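Side-chain contacts in fanconi-associated nuclease 1 homolog (Pseudomonas aeruginosa, PDB 5Y7Q), which belongs to the Fanconi-associated nuclease 1 family, carries a C-terminal VRR-NUC domain and is bound to DNA in this structure: residues E543-G546 and P547-L551; M199-N203 and L204-W208; R354-K358 and L359-R363; Q449-A452 and A453-A457; G277-V280 and K281-Q285. One frame throughout, in Å; residues are numbered along the deposited sequence.

Interaction 1. Residues E543-G546 and P547-L551. With nucleotides of chain D.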
# COMPACT_ATOMS: atom_id res chain seq x y z
N GLU A 543 -0.26 -26.79 -1.22
CA GLU A 543 -0.16 -25.92 -0.06
C GLU A 543 0.60 -26.65 1.05
O GLU A 543 0.24 -27.77 1.42
CB GLU A 543 -1.55 -25.49 0.42
CG GLU A 543 -1.54 -24.61 1.66
CD GLU A 543 -0.77 -23.30 1.48
OE1 GLU A 543 -0.51 -22.90 0.32
OE2 GLU A 543 -0.41 -22.67 2.51
N VAL A 544 1.65 -26.00 1.58
CA VAL A 544 2.49 -26.58 2.63
C VAL A 544 2.06 -26.07 4.00
O VAL A 544 1.82 -24.87 4.18
CB VAL A 544 3.97 -26.26 2.36
CG1 VAL A 544 4.81 -26.71 3.51
CG2 VAL A 544 4.42 -26.95 1.09
N LYS A 545 1.96 -26.98 4.97
CA LYS A 545 1.62 -26.62 6.35
C LYS A 545 2.56 -27.34 7.32
O LYS A 545 2.52 -28.57 7.43
CB LYS A 545 0.16 -26.97 6.67
CG LYS A 545 -0.86 -26.01 6.03
CD LYS A 545 -0.56 -24.56 6.41
CE LYS A 545 -1.32 -23.57 5.54
NZ LYS A 545 -0.94 -22.17 5.88
N GLY A 546 3.38 -26.56 8.03
CA GLY A 546 4.23 -27.10 9.07
C GLY A 546 3.47 -27.33 10.35
O GLY A 546 2.26 -27.09 10.44
N PRO A 547 4.17 -27.81 11.38
CA PRO A 547 3.55 -27.89 12.70
C PRO A 547 3.11 -26.49 13.15
O PRO A 547 3.81 -25.50 12.91
CB PRO A 547 4.66 -28.46 13.60
CG PRO A 547 5.66 -29.02 12.68
CD PRO A 547 5.58 -28.24 11.40
N GLY A 548 1.93 -26.41 13.75
CA GLY A 548 1.39 -25.14 14.17
C GLY A 548 0.93 -24.24 13.04
O GLY A 548 0.85 -23.02 13.22
N ASP A 549 0.64 -24.83 11.88
CA ASP A 549 0.17 -24.12 10.70
C ASP A 549 -1.18 -24.69 10.28
O ASP A 549 -1.34 -25.91 10.19
CB ASP A 549 1.16 -24.24 9.55
CG ASP A 549 2.00 -23.00 9.35
OD1 ASP A 549 2.27 -22.30 10.36
OD2 ASP A 549 2.40 -22.74 8.19
N ARG A 550 -2.15 -23.81 10.04
CA ARG A 550 -3.47 -24.22 9.58
C ARG A 550 -3.87 -23.39 8.37
O ARG A 550 -3.24 -22.37 8.04
CB ARG A 550 -4.52 -24.11 10.69
CG ARG A 550 -4.35 -25.12 11.80
CD ARG A 550 -4.39 -24.44 13.16
NE ARG A 550 -5.75 -24.20 13.63
CZ ARG A 550 -6.06 -23.45 14.68
NH1 ARG A 550 -5.10 -22.85 15.37
NH2 ARG A 550 -7.32 -23.29 15.05
N LEU A 551 -4.93 -23.85 7.72
CA LEU A 551 -5.39 -23.27 6.47
C LEU A 551 -6.15 -21.96 6.72
O LEU A 551 -7.14 -21.94 7.46
CB LEU A 551 -6.28 -24.27 5.73
CG LEU A 551 -5.56 -25.50 5.17
CD1 LEU A 551 -6.51 -26.54 4.55
CD2 LEU A 551 -4.52 -25.09 4.13
P DG D 1 -16.88 -23.20 17.83
OP1 DG D 1 -17.91 -22.51 18.65
OP2 DG D 1 -16.61 -24.65 18.02
O5' DG D 1 -17.18 -22.95 16.28
C5' DG D 1 -16.09 -22.77 15.36
C4' DG D 1 -15.10 -21.76 15.91
O4' DG D 1 -13.99 -22.44 16.54
C3' DG D 1 -14.46 -20.82 14.87
O3' DG D 1 -15.08 -19.52 14.92
C2' DG D 1 -13.00 -20.76 15.30
C1' DG D 1 -12.98 -21.49 16.64
N9 DG D 1 -11.70 -22.11 16.88
C8 DG D 1 -11.09 -23.09 16.14
N7 DG D 1 -9.90 -23.39 16.56
C5 DG D 1 -9.69 -22.53 17.62
C6 DG D 1 -8.57 -22.38 18.48
O6 DG D 1 -7.49 -23.00 18.46
N1 DG D 1 -8.77 -21.38 19.43
C2 DG D 1 -9.91 -20.62 19.54
N2 DG D 1 -9.93 -19.71 20.52
N3 DG D 1 -10.97 -20.75 18.75
C4 DG D 1 -10.78 -21.72 17.82
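The guanidinium of Arg550, a residue whose backbone oxygen is held by Lys545, meets DG1 of chain D at its edge and close to its own plane, on the side of the base that carries N7, C8 and O6. Arg550 NH2 lies 3.0 Å from N7 of DG1 of chain D and makes a weak hydrogen bond to O6 of the same base (3.4 Å, 136°).

The loop that carries it is a type II beta turn from Gly546 to Asp549, closed by a weak backbone bond from Asp549 N to Gly546 O (3.1 Å). Lys545 runs beside it, bent at chi2 (-55°), crossing Asp549 at about a right angle with CD 3.6 Å from Asp549 CB. Its NZ donates to Arg550 O (3.2 Å) from above the carbonyl plane, and the same nitrogen forms a salt bridge to Glu543 OE2 at 3.4 Å. Leu551 CD2 lies beside the aliphatic part of the lysine, 3.8 Å from Lys545 CE, and also touches Glu543 CG.

Glu543 OE1 accepts from Asp528 N, and Asp528, Glu543 and Lys545 match the signature of the PD-(D/E)XK nuclease fold, to which VRR-NUC domains belong. Held between Glu543 OE2 and Arg550 O, the amine fixes the lysine end against the loop; Asp549 OD2, 4.1 Å from Lys545 NZ and beyond a salt bridge, may add some electrostatic attraction.

Interaction 2. Residues M199-N203 and L204-W208. With nucleotides of chain D.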
# COMPACT_ATOMS: atom_id res chain seq x y z
N MET A 199 -1.75 16.76 -5.85
CA MET A 199 -2.44 17.04 -7.11
C MET A 199 -1.78 16.34 -8.30
O MET A 199 -2.47 15.82 -9.19
CB MET A 199 -2.53 18.55 -7.35
CG MET A 199 -3.86 19.14 -6.95
SD MET A 199 -3.86 20.92 -7.18
CE MET A 199 -2.58 21.32 -5.99
N TYR A 200 -0.44 16.32 -8.35
CA TYR A 200 0.21 15.69 -9.49
C TYR A 200 0.07 14.16 -9.44
O TYR A 200 -0.20 13.54 -10.47
CB TYR A 200 1.68 16.10 -9.54
CG TYR A 200 2.51 15.45 -10.65
CD1 TYR A 200 2.55 16.00 -11.91
CD2 TYR A 200 3.29 14.30 -10.41
CE1 TYR A 200 3.31 15.44 -12.93
CE2 TYR A 200 4.05 13.74 -11.42
CZ TYR A 200 4.06 14.32 -12.68
OH TYR A 200 4.81 13.78 -13.71
N PHE A 201 0.27 13.55 -8.27
CA PHE A 201 0.33 12.10 -8.18
C PHE A 201 -1.01 11.41 -7.96
O PHE A 201 -1.10 10.20 -8.18
CB PHE A 201 1.25 11.66 -7.04
CG PHE A 201 2.71 11.73 -7.39
CD1 PHE A 201 3.23 11.01 -8.44
CD2 PHE A 201 3.57 12.52 -6.65
CE1 PHE A 201 4.58 11.08 -8.76
CE2 PHE A 201 4.93 12.58 -6.95
CZ PHE A 201 5.44 11.88 -8.01
N GLY A 202 -2.04 12.14 -7.55
CA GLY A 202 -3.27 11.50 -7.10
C GLY A 202 -3.19 10.81 -5.75
O GLY A 202 -4.11 10.06 -5.42
N ASN A 203 -2.16 11.06 -4.95
CA ASN A 203 -1.93 10.41 -3.66
C ASN A 203 -0.72 11.07 -3.00
O ASN A 203 0.08 11.73 -3.67
CB ASN A 203 -1.68 8.90 -3.82
CG ASN A 203 -0.40 8.60 -4.60
OD1 ASN A 203 0.70 8.62 -4.06
ND2 ASN A 203 -0.54 8.36 -5.89
N LEU A 204 -0.58 10.87 -1.69
CA LEU A 204 0.55 11.43 -0.97
C LEU A 204 1.71 10.46 -0.72
O LEU A 204 2.73 10.88 -0.17
CB LEU A 204 0.08 12.01 0.36
CG LEU A 204 -0.48 13.41 0.08
CD1 LEU A 204 -1.24 13.96 1.26
CD2 LEU A 204 0.66 14.36 -0.34
N TRP A 205 1.62 9.18 -1.12
CA TRP A 205 2.74 8.30 -0.78
C TRP A 205 3.93 8.41 -1.74
O TRP A 205 5.05 8.06 -1.35
CB TRP A 205 2.27 6.84 -0.67
CG TRP A 205 1.51 6.29 -1.82
CD1 TRP A 205 0.15 6.34 -2.02
CD2 TRP A 205 2.04 5.58 -2.93
NE1 TRP A 205 -0.19 5.72 -3.20
CE2 TRP A 205 0.96 5.24 -3.78
CE3 TRP A 205 3.33 5.19 -3.30
CZ2 TRP A 205 1.13 4.53 -4.97
CZ3 TRP A 205 3.50 4.48 -4.48
CH2 TRP A 205 2.40 4.17 -5.31
N GLN A 206 3.75 8.92 -2.95
CA GLN A 206 4.83 9.00 -3.93
C GLN A 206 5.62 10.30 -3.76
O GLN A 206 5.04 11.38 -3.57
CB GLN A 206 4.27 8.91 -5.35
CG GLN A 206 3.32 7.69 -5.60
CD GLN A 206 3.10 7.36 -7.09
OE1 GLN A 206 1.99 7.50 -7.62
NE2 GLN A 206 4.15 6.90 -7.74
N ASP A 207 6.94 10.19 -3.81
CA ASP A 207 7.86 11.31 -3.61
C ASP A 207 8.22 11.93 -4.95
O ASP A 207 7.87 11.42 -6.02
CB ASP A 207 9.14 10.86 -2.92
CG ASP A 207 8.96 10.62 -1.43
OD1 ASP A 207 7.80 10.65 -0.95
OD2 ASP A 207 9.98 10.39 -0.74
N TRP A 208 8.99 13.02 -4.90
CA TRP A 208 9.58 13.58 -6.10
C TRP A 208 10.73 12.72 -6.63
O TRP A 208 11.07 12.82 -7.81
CB TRP A 208 10.07 15.01 -5.86
CG TRP A 208 9.19 15.85 -4.98
CD1 TRP A 208 9.27 15.97 -3.61
CD2 TRP A 208 8.14 16.72 -5.39
NE1 TRP A 208 8.31 16.85 -3.16
CE2 TRP A 208 7.60 17.32 -4.23
CE3 TRP A 208 7.57 17.03 -6.63
CZ2 TRP A 208 6.54 18.21 -4.27
CZ3 TRP A 208 6.51 17.91 -6.67
CH2 TRP A 208 6.01 18.49 -5.50
P DC D 11 3.39 -0.58 3.86
OP1 DC D 11 3.73 -1.79 4.65
OP2 DC D 11 2.09 -0.49 3.13
O5' DC D 11 4.59 -0.22 2.83
C5' DC D 11 4.95 1.17 2.56
C4' DC D 11 5.62 1.30 1.19
O4' DC D 11 4.66 0.96 0.14
C3' DC D 11 6.12 2.70 0.81
O3' DC D 11 7.15 2.59 -0.19
C2' DC D 11 4.86 3.28 0.18
C1' DC D 11 4.48 2.09 -0.68
N1 DC D 11 3.09 2.10 -1.17
C2 DC D 11 2.75 1.23 -2.20
O2 DC D 11 3.62 0.47 -2.65
N3 DC D 11 1.47 1.24 -2.68
C4 DC D 11 0.57 2.07 -2.15
N4 DC D 11 -0.68 2.05 -2.64
C5 DC D 11 0.90 2.97 -1.09
C6 DC D 11 2.17 2.95 -0.63
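Helix 190-201 stops at Phe201, Gly202 turns the chain with a positive phi, and residues Asn203 to Gln206 fold back beside the helix end. Asn203 CG lies between its own backbone N and carbonyl carbon (chi1 64°), bringing the amide over the following residues. Asn203 OD1 accepts Gln206 N (3.3 Å, 144°), nearly in line with its C=O, and takes a weak second bond from Trp205 N at 3.1 Å. The weak bond, to the residue two on, is of the Asx-turn kind; that to Gln206 N, three on, is better formed. Asn203 ND2 points straight at a lone pair of Gln206 OE1 (3.2 Å, 172°), the two amides nearly coplanar. Gln206 CB covers the centre of one face of the Phe201 ring, a CH-pi contact 3.7 Å from the centroid, while Tyr200 CD2 lies over the opposite face. Trp205 is covered by Asn203 OD1 and Gln206 CG on one face and by DC11 of chain D on the other, where Trp205 CD2 is 3.4 Å from C5 of that cytosine.

Interaction 3. Residues R354-K358 and L359-R363. With nucleotides of chain D.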
# COMPACT_ATOMS: atom_id res chain seq x y z
N ARG A 354 -23.60 -20.33 15.40
CA ARG A 354 -23.23 -20.02 16.78
C ARG A 354 -24.18 -18.99 17.38
O ARG A 354 -24.52 -19.07 18.57
CB ARG A 354 -21.79 -19.53 16.80
CG ARG A 354 -21.34 -18.99 18.09
CD ARG A 354 -19.85 -18.84 18.02
NE ARG A 354 -19.45 -17.82 17.06
CZ ARG A 354 -18.31 -17.83 16.38
NH1 ARG A 354 -17.44 -18.82 16.53
NH2 ARG A 354 -18.03 -16.86 15.52
N LEU A 355 -24.64 -18.05 16.55
CA LEU A 355 -25.70 -17.13 16.95
C LEU A 355 -27.03 -17.85 17.13
O LEU A 355 -27.78 -17.57 18.07
CB LEU A 355 -25.85 -16.03 15.91
CG LEU A 355 -24.58 -15.24 15.72
CD1 LEU A 355 -24.82 -14.27 14.63
CD2 LEU A 355 -24.21 -14.56 17.04
N GLN A 356 -27.37 -18.75 16.21
CA GLN A 356 -28.59 -19.53 16.36
C GLN A 356 -28.57 -20.26 17.69
O GLN A 356 -29.57 -20.26 18.43
CB GLN A 356 -28.72 -20.51 15.21
CG GLN A 356 -28.88 -19.85 13.87
CD GLN A 356 -28.93 -20.84 12.74
OE1 GLN A 356 -29.62 -20.62 11.75
NE2 GLN A 356 -28.20 -21.95 12.87
N GLY A 357 -27.44 -20.87 18.02
CA GLY A 357 -27.34 -21.55 19.30
C GLY A 357 -27.49 -20.58 20.46
O GLY A 357 -28.17 -20.88 21.45
N LYS A 358 -26.89 -19.39 20.34
CA LYS A 358 -26.99 -18.41 21.41
C LYS A 358 -28.40 -17.87 21.58
O LYS A 358 -28.71 -17.33 22.64
CB LYS A 358 -26.01 -17.27 21.18
CG LYS A 358 -24.63 -17.52 21.80
CD LYS A 358 -23.52 -17.11 20.84
CE LYS A 358 -22.12 -17.28 21.46
NZ LYS A 358 -21.78 -18.70 21.72
N LEU A 359 -29.27 -18.00 20.58
CA LEU A 359 -30.67 -17.64 20.74
C LEU A 359 -31.54 -18.83 21.16
O LEU A 359 -32.77 -18.71 21.21
CB LEU A 359 -31.22 -17.01 19.45
CG LEU A 359 -30.49 -15.72 19.05
CD1 LEU A 359 -31.27 -14.90 18.02
CD2 LEU A 359 -30.15 -14.88 20.26
N GLY A 360 -30.91 -19.97 21.45
CA GLY A 360 -31.66 -21.17 21.76
C GLY A 360 -32.48 -21.69 20.61
O GLY A 360 -33.57 -22.23 20.83
N LEU A 361 -32.03 -21.52 19.45
CA LEU A 361 -32.67 -22.06 18.26
C LEU A 361 -32.12 -23.45 17.96
O LEU A 361 -30.94 -23.72 18.23
CB LEU A 361 -32.41 -21.16 17.06
CG LEU A 361 -33.10 -19.81 16.96
CD1 LEU A 361 -32.53 -19.10 15.78
CD2 LEU A 361 -34.59 -20.01 16.79
N PRO A 362 -32.95 -24.31 17.40
CA PRO A 362 -32.53 -25.70 17.16
C PRO A 362 -31.20 -25.79 16.42
O PRO A 362 -30.88 -24.94 15.59
CB PRO A 362 -33.68 -26.27 16.32
CG PRO A 362 -34.87 -25.54 16.82
CD PRO A 362 -34.39 -24.12 17.14
N ARG A 363 -30.42 -26.80 16.80
CA ARG A 363 -29.22 -27.16 16.06
C ARG A 363 -29.60 -27.48 14.62
O ARG A 363 -30.47 -28.32 14.37
CB ARG A 363 -28.53 -28.38 16.70
CG ARG A 363 -27.79 -28.12 18.01
CD ARG A 363 -26.60 -27.18 17.80
NE ARG A 363 -26.27 -26.44 19.02
CZ ARG A 363 -25.81 -25.19 19.03
NH1 ARG A 363 -25.62 -24.53 17.90
NH2 ARG A 363 -25.55 -24.60 20.19
P DA D 2 -14.36 -18.21 14.31
OP1 DA D 2 -15.41 -17.19 14.09
OP2 DA D 2 -13.50 -18.57 13.17
O5' DA D 2 -13.39 -17.72 15.49
C5' DA D 2 -13.82 -17.76 16.86
C4' DA D 2 -12.94 -16.87 17.71
O4' DA D 2 -11.70 -17.57 18.00
C3' DA D 2 -12.53 -15.58 17.00
O3' DA D 2 -12.44 -14.51 17.91
C2' DA D 2 -11.18 -15.93 16.44
C1' DA D 2 -10.62 -16.79 17.54
N9 DA D 2 -9.57 -17.63 17.03
C8 DA D 2 -9.62 -18.42 15.92
N7 DA D 2 -8.50 -19.04 15.66
C5 DA D 2 -7.65 -18.60 16.66
C6 DA D 2 -6.31 -18.89 16.96
N6 DA D 2 -5.57 -19.72 16.23
N1 DA D 2 -5.77 -18.28 18.03
C2 DA D 2 -6.52 -17.45 18.75
N3 DA D 2 -7.79 -17.10 18.57
C4 DA D 2 -8.30 -17.72 17.50
P DG D 1 -16.88 -23.20 17.83
OP1 DG D 1 -17.91 -22.51 18.65
OP2 DG D 1 -16.61 -24.65 18.02
O5' DG D 1 -17.18 -22.95 16.28
C5' DG D 1 -16.09 -22.77 15.36
C4' DG D 1 -15.10 -21.76 15.91
O4' DG D 1 -13.99 -22.44 16.54
C3' DG D 1 -14.46 -20.82 14.87
O3' DG D 1 -15.08 -19.52 14.92
C2' DG D 1 -13.00 -20.76 15.30
C1' DG D 1 -12.98 -21.49 16.64
N9 DG D 1 -11.70 -22.11 16.88
C8 DG D 1 -11.09 -23.09 16.14
N7 DG D 1 -9.90 -23.39 16.56
C5 DG D 1 -9.69 -22.53 17.62
C6 DG D 1 -8.57 -22.38 18.48
O6 DG D 1 -7.49 -23.00 18.46
N1 DG D 1 -8.77 -21.38 19.43
C2 DG D 1 -9.91 -20.62 19.54
N2 DG D 1 -9.93 -19.71 20.52
N3 DG D 1 -10.97 -20.75 18.75
C4 DG D 1 -10.78 -21.72 17.82
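Helix 342-358 ends in a Schellman motif around Gly360, whose phi is positive: Leu361 N reaches back to Gln356 O (2.9 Å, 158°), and Gly360 N binds Gly357 O, also at 2.9 Å. Leu359 N still donates to Leu355 O in helical fashion.

The returning chain lays the Leu361 side chain across Gln356 at about a right angle, with Leu361 CD1 4.1 Å from Gln356 CB. Aliphatic carbons meet here, CB and CG of a glutamine on one side, in the place where the motif commonly has an apolar contact; the same two residues are joined by the Leu361 N to Gln356 O bond. Further on, Arg363 curls back through a bend at chi2 (-65°) and brings NH2 to 3.6 Å from Gly357 CA, on a helix position that has no side chain.

Arg354 extends from the helix in another direction, toward DNA. The edge of its guanidinium takes two acceptors: NH2 binds OP1 of DA2 of chain D (3.0 Å, 171°), and NH1 binds O3' of DG1 of chain D at 2.9 Å.

Arg354 NE meanwhile forms a salt bridge with Glu320 of helix 311-321. Leu355 packs on that helix and on helix 325-337, while Leu359 and Lys358 touch Phe325, so the helix end is seated against both preceding helices before the chain leaves for strand 374-380.

Interaction 4. Residues Q449-A452 and A453-A457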
# COMPACT_ATOMS: atom_id res chain seq x y z
N GLN A 449 -15.89 -3.85 -16.73
CA GLN A 449 -16.87 -3.35 -17.70
C GLN A 449 -16.27 -2.25 -18.56
O GLN A 449 -16.38 -2.29 -19.79
CB GLN A 449 -18.14 -2.85 -17.00
CG GLN A 449 -19.36 -2.76 -17.93
CD GLN A 449 -20.33 -1.65 -17.54
OE1 GLN A 449 -20.10 -0.92 -16.58
NE2 GLN A 449 -21.42 -1.52 -18.30
N ARG A 450 -15.63 -1.25 -17.93
CA ARG A 450 -15.02 -0.15 -18.68
C ARG A 450 -14.14 -0.68 -19.80
O ARG A 450 -14.03 -0.07 -20.87
CB ARG A 450 -14.20 0.76 -17.75
CG ARG A 450 -14.94 1.53 -16.63
CD ARG A 450 -15.55 2.85 -17.11
NE ARG A 450 -14.68 4.02 -16.91
CZ ARG A 450 -14.90 5.22 -17.46
NH1 ARG A 450 -15.95 5.41 -18.25
NH2 ARG A 450 -14.06 6.22 -17.23
N ARG A 451 -13.47 -1.80 -19.54
CA ARG A 451 -12.49 -2.41 -20.42
C ARG A 451 -13.02 -3.59 -21.20
O ARG A 451 -12.25 -4.24 -21.91
CB ARG A 451 -11.26 -2.81 -19.61
CG ARG A 451 -10.42 -1.60 -19.23
CD ARG A 451 -9.87 -1.69 -17.85
NE ARG A 451 -8.56 -1.05 -17.80
CZ ARG A 451 -8.34 0.18 -17.35
NH1 ARG A 451 -9.37 0.89 -16.90
NH2 ARG A 451 -7.11 0.68 -17.34
N ALA A 452 -14.34 -3.86 -21.12
CA ALA A 452 -14.93 -5.16 -21.42
C ALA A 452 -14.33 -5.84 -22.65
O ALA A 452 -13.72 -6.91 -22.54
CB ALA A 452 -16.45 -5.01 -21.60
N ALA A 453 -14.49 -5.22 -23.82
CA ALA A 453 -14.02 -5.84 -25.06
C ALA A 453 -12.58 -6.33 -24.93
O ALA A 453 -12.29 -7.52 -25.11
CB ALA A 453 -14.15 -4.85 -26.22
N LEU A 454 -11.67 -5.42 -24.55
CA LEU A 454 -10.25 -5.74 -24.56
C LEU A 454 -9.92 -6.95 -23.70
O LEU A 454 -8.91 -7.62 -23.93
CB LEU A 454 -9.43 -4.54 -24.09
CG LEU A 454 -8.94 -3.57 -25.17
CD1 LEU A 454 -10.08 -2.70 -25.72
CD2 LEU A 454 -7.79 -2.72 -24.63
N PHE A 455 -10.76 -7.24 -22.70
CA PHE A 455 -10.52 -8.43 -21.88
C PHE A 455 -10.93 -9.70 -22.60
O PHE A 455 -10.14 -10.65 -22.71
CB PHE A 455 -11.24 -8.29 -20.54
CG PHE A 455 -10.39 -7.65 -19.48
CD1 PHE A 455 -10.69 -6.39 -18.99
CD2 PHE A 455 -9.27 -8.31 -18.99
CE1 PHE A 455 -9.91 -5.80 -18.02
CE2 PHE A 455 -8.48 -7.73 -18.01
CZ PHE A 455 -8.80 -6.46 -17.53
N GLU A 456 -12.15 -9.73 -23.15
CA GLU A 456 -12.56 -10.91 -23.90
C GLU A 456 -11.73 -11.09 -25.16
O GLU A 456 -11.61 -12.21 -25.66
CB GLU A 456 -14.05 -10.86 -24.21
CG GLU A 456 -14.66 -12.25 -24.39
CD GLU A 456 -14.01 -13.30 -23.48
OE1 GLU A 456 -14.15 -13.20 -22.23
OE2 GLU A 456 -13.34 -14.22 -24.00
N ALA A 457 -11.16 -10.01 -25.69
CA ALA A 457 -10.09 -10.18 -26.67
C ALA A 457 -8.94 -10.98 -26.06
O ALA A 457 -8.68 -12.10 -26.50
CB ALA A 457 -9.61 -8.82 -27.18
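The aromatic ring of Phe455 lies beside the root of the Arg451 side chain: Phe455 CE1 is 3.6 Å from Arg451 CB and 4.1 Å from Arg451 CD. These distances show that the aliphatic part of the arginine makes the contact, while its charged end leads away. The approach is oblique, and the guanidinium and ring planes stand 44° apart.

The spacing of four residues places the two side chains together, and a long, weak bond from Phe455 N to Arg451 O, at 3.4 Å, spans the same pair. Ala452 O takes two donors, Glu456 N nearly along its carbonyl axis (3.3 Å, 165°) and Phe455 N from above the carbonyl plane at 3.0 Å. Leu454 CB packs within 3.6 Å of Arg451 O.

Outside the two segments, the arginine head is held from several directions: NH1 forms a salt bridge with Asp441, NE donates to Ala422 O and NH2 to Ile423 O. Those last two belong to helix 420-423, and Ala422 also touches Phe455 and Leu454. Glu456 is paired with Arg509.

Taken together, this is the junction of helices 447-450 and 452-460. Ala452 N bonds to Gln449 O at 2.9 Å, Arg451 leaves helical backbone angles (phi -102°), and from this N-cap position the first turn of the second helix begins.

Interaction 5. Residues G277-V280 and K281-Q285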
# COMPACT_ATOMS: atom_id res chain seq x y z
N GLY A 277 -13.98 5.61 -0.59
CA GLY A 277 -13.15 4.48 -0.21
C GLY A 277 -12.18 4.83 0.90
O GLY A 277 -12.07 4.12 1.90
N ARG A 278 -11.45 5.94 0.74
CA ARG A 278 -10.53 6.39 1.79
C ARG A 278 -11.26 6.61 3.11
O ARG A 278 -10.80 6.15 4.17
CB ARG A 278 -9.85 7.69 1.35
CG ARG A 278 -9.52 7.78 -0.13
CD ARG A 278 -8.06 7.44 -0.37
NE ARG A 278 -7.24 8.02 0.68
CZ ARG A 278 -6.01 7.61 0.95
NH1 ARG A 278 -5.48 6.62 0.24
NH2 ARG A 278 -5.32 8.19 1.93
N ARG A 279 -12.39 7.32 3.07
CA ARG A 279 -13.13 7.56 4.31
C ARG A 279 -13.51 6.25 4.97
O ARG A 279 -13.32 6.06 6.18
CB ARG A 279 -14.40 8.35 4.04
CG ARG A 279 -15.30 8.37 5.24
CD ARG A 279 -16.41 9.36 5.09
NE ARG A 279 -17.62 8.67 4.66
CZ ARG A 279 -18.55 8.23 5.49
NH1 ARG A 279 -19.62 7.61 5.02
NH2 ARG A 279 -18.40 8.43 6.80
N VAL A 280 -14.05 5.35 4.17
CA VAL A 280 -14.63 4.11 4.67
C VAL A 280 -13.53 3.21 5.25
O VAL A 280 -13.72 2.57 6.30
CB VAL A 280 -15.43 3.46 3.52
CG1 VAL A 280 -14.75 2.21 2.96
CG2 VAL A 280 -16.90 3.28 3.89
N LYS A 281 -12.35 3.21 4.63
CA LYS A 281 -11.21 2.52 5.21
C LYS A 281 -10.87 3.11 6.57
O LYS A 281 -10.63 2.37 7.54
CB LYS A 281 -10.00 2.62 4.26
CG LYS A 281 -8.76 1.87 4.76
CD LYS A 281 -7.58 1.98 3.78
CE LYS A 281 -6.37 1.12 4.23
NZ LYS A 281 -5.11 1.42 3.46
N LEU A 282 -10.90 4.44 6.68
CA LEU A 282 -10.51 5.07 7.93
C LEU A 282 -11.46 4.69 9.06
O LEU A 282 -11.03 4.28 10.15
CB LEU A 282 -10.46 6.57 7.72
CG LEU A 282 -9.89 7.50 8.75
CD1 LEU A 282 -8.43 7.25 8.83
CD2 LEU A 282 -10.17 8.88 8.25
N LEU A 283 -12.77 4.81 8.82
CA LEU A 283 -13.75 4.29 9.77
C LEU A 283 -13.41 2.87 10.18
O LEU A 283 -13.44 2.53 11.38
CB LEU A 283 -15.14 4.33 9.16
CG LEU A 283 -15.72 5.73 9.09
CD1 LEU A 283 -17.09 5.65 8.46
CD2 LEU A 283 -15.80 6.30 10.49
N PHE A 284 -13.10 2.02 9.20
CA PHE A 284 -12.76 0.63 9.51
C PHE A 284 -11.67 0.56 10.58
O PHE A 284 -11.85 -0.05 11.64
CB PHE A 284 -12.34 -0.09 8.21
CG PHE A 284 -12.27 -1.59 8.31
CD1 PHE A 284 -13.42 -2.35 8.23
CD2 PHE A 284 -11.06 -2.24 8.44
CE1 PHE A 284 -13.35 -3.72 8.32
CE2 PHE A 284 -10.98 -3.61 8.53
CZ PHE A 284 -12.13 -4.36 8.47
N GLN A 285 -10.53 1.22 10.34
CA GLN A 285 -9.44 1.13 11.31
C GLN A 285 -9.86 1.68 12.67
O GLN A 285 -9.47 1.12 13.71
CB GLN A 285 -8.21 1.85 10.79
CG GLN A 285 -8.00 1.63 9.31
CD GLN A 285 -6.57 1.34 8.96
OE1 GLN A 285 -6.17 1.50 7.80
NE2 GLN A 285 -5.77 0.92 9.95
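Arg279 lays the end of its side chain over Leu283, one helical turn further on: Arg279 NH2 comes to 3.5 Å from Leu283 CD1, and Arg279 CZ lies at 4.2 Å from the same methyl. The two side chains run at a slant to each other, and the methyl approaches the guanidinium obliquely. Arg279 reaches this place because its chain is extended through CG and CD, with CG on the far side from the backbone N (chi1 169°), and then bends at chi3 (98°), which carries the guanidinium across the helix direction so that NH2 points forward to Leu283. Leu283 CD1 is thus the nearest atom of the following turn to the charged group.

Four regular i to i+4 bonds, 2.9 to 3.0 Å long, join the two halves of helix 273-292, running from Lys281 N to Gly277 O through to Phe284 N to Val280 O. The Val280 oxygen has a second donor in Ser306 OG.

Around the helix, Arg278 and Leu282 face helix 236-253, whereas Phe284 meets the rings of Tyr303 and His308. Arg279 NH1 forms a salt bridge with Glu276, three residues earlier. The arginine therefore divides its chemistry: NH1 is salt-bridged to Glu276 and NE is also hydrogen-bonded close by, while NH2 lies against the Leu283 methyl. The salt bridge above all, with the methyl as a lesser restraint, probably limits the rotation of the buried guanidinium.

From the N terminus the contacts come in the order interaction 2, 5, 3, 4 and 1. Each joins adjoining segments, so they stand in series, with none nested or crossing. Interaction 2 closes the loop leaving helix 190-201, and interaction 5 lies inside helix 273-292, about 6 Å away between nearest atoms. Interaction 3 ends helix 342-358, interaction 4 joins helices 447-450 and 452-460, and interaction 1 closes the turn after strand 538-545 in the VRR-NUC region. Interactions 1 and 3, about 11 Å apart at nearest atoms, both reach DG1 of chain D, whereas interaction 2 meets the same strand at DC11. The nearest atom of interaction 4 is about 16 Å from the DNA.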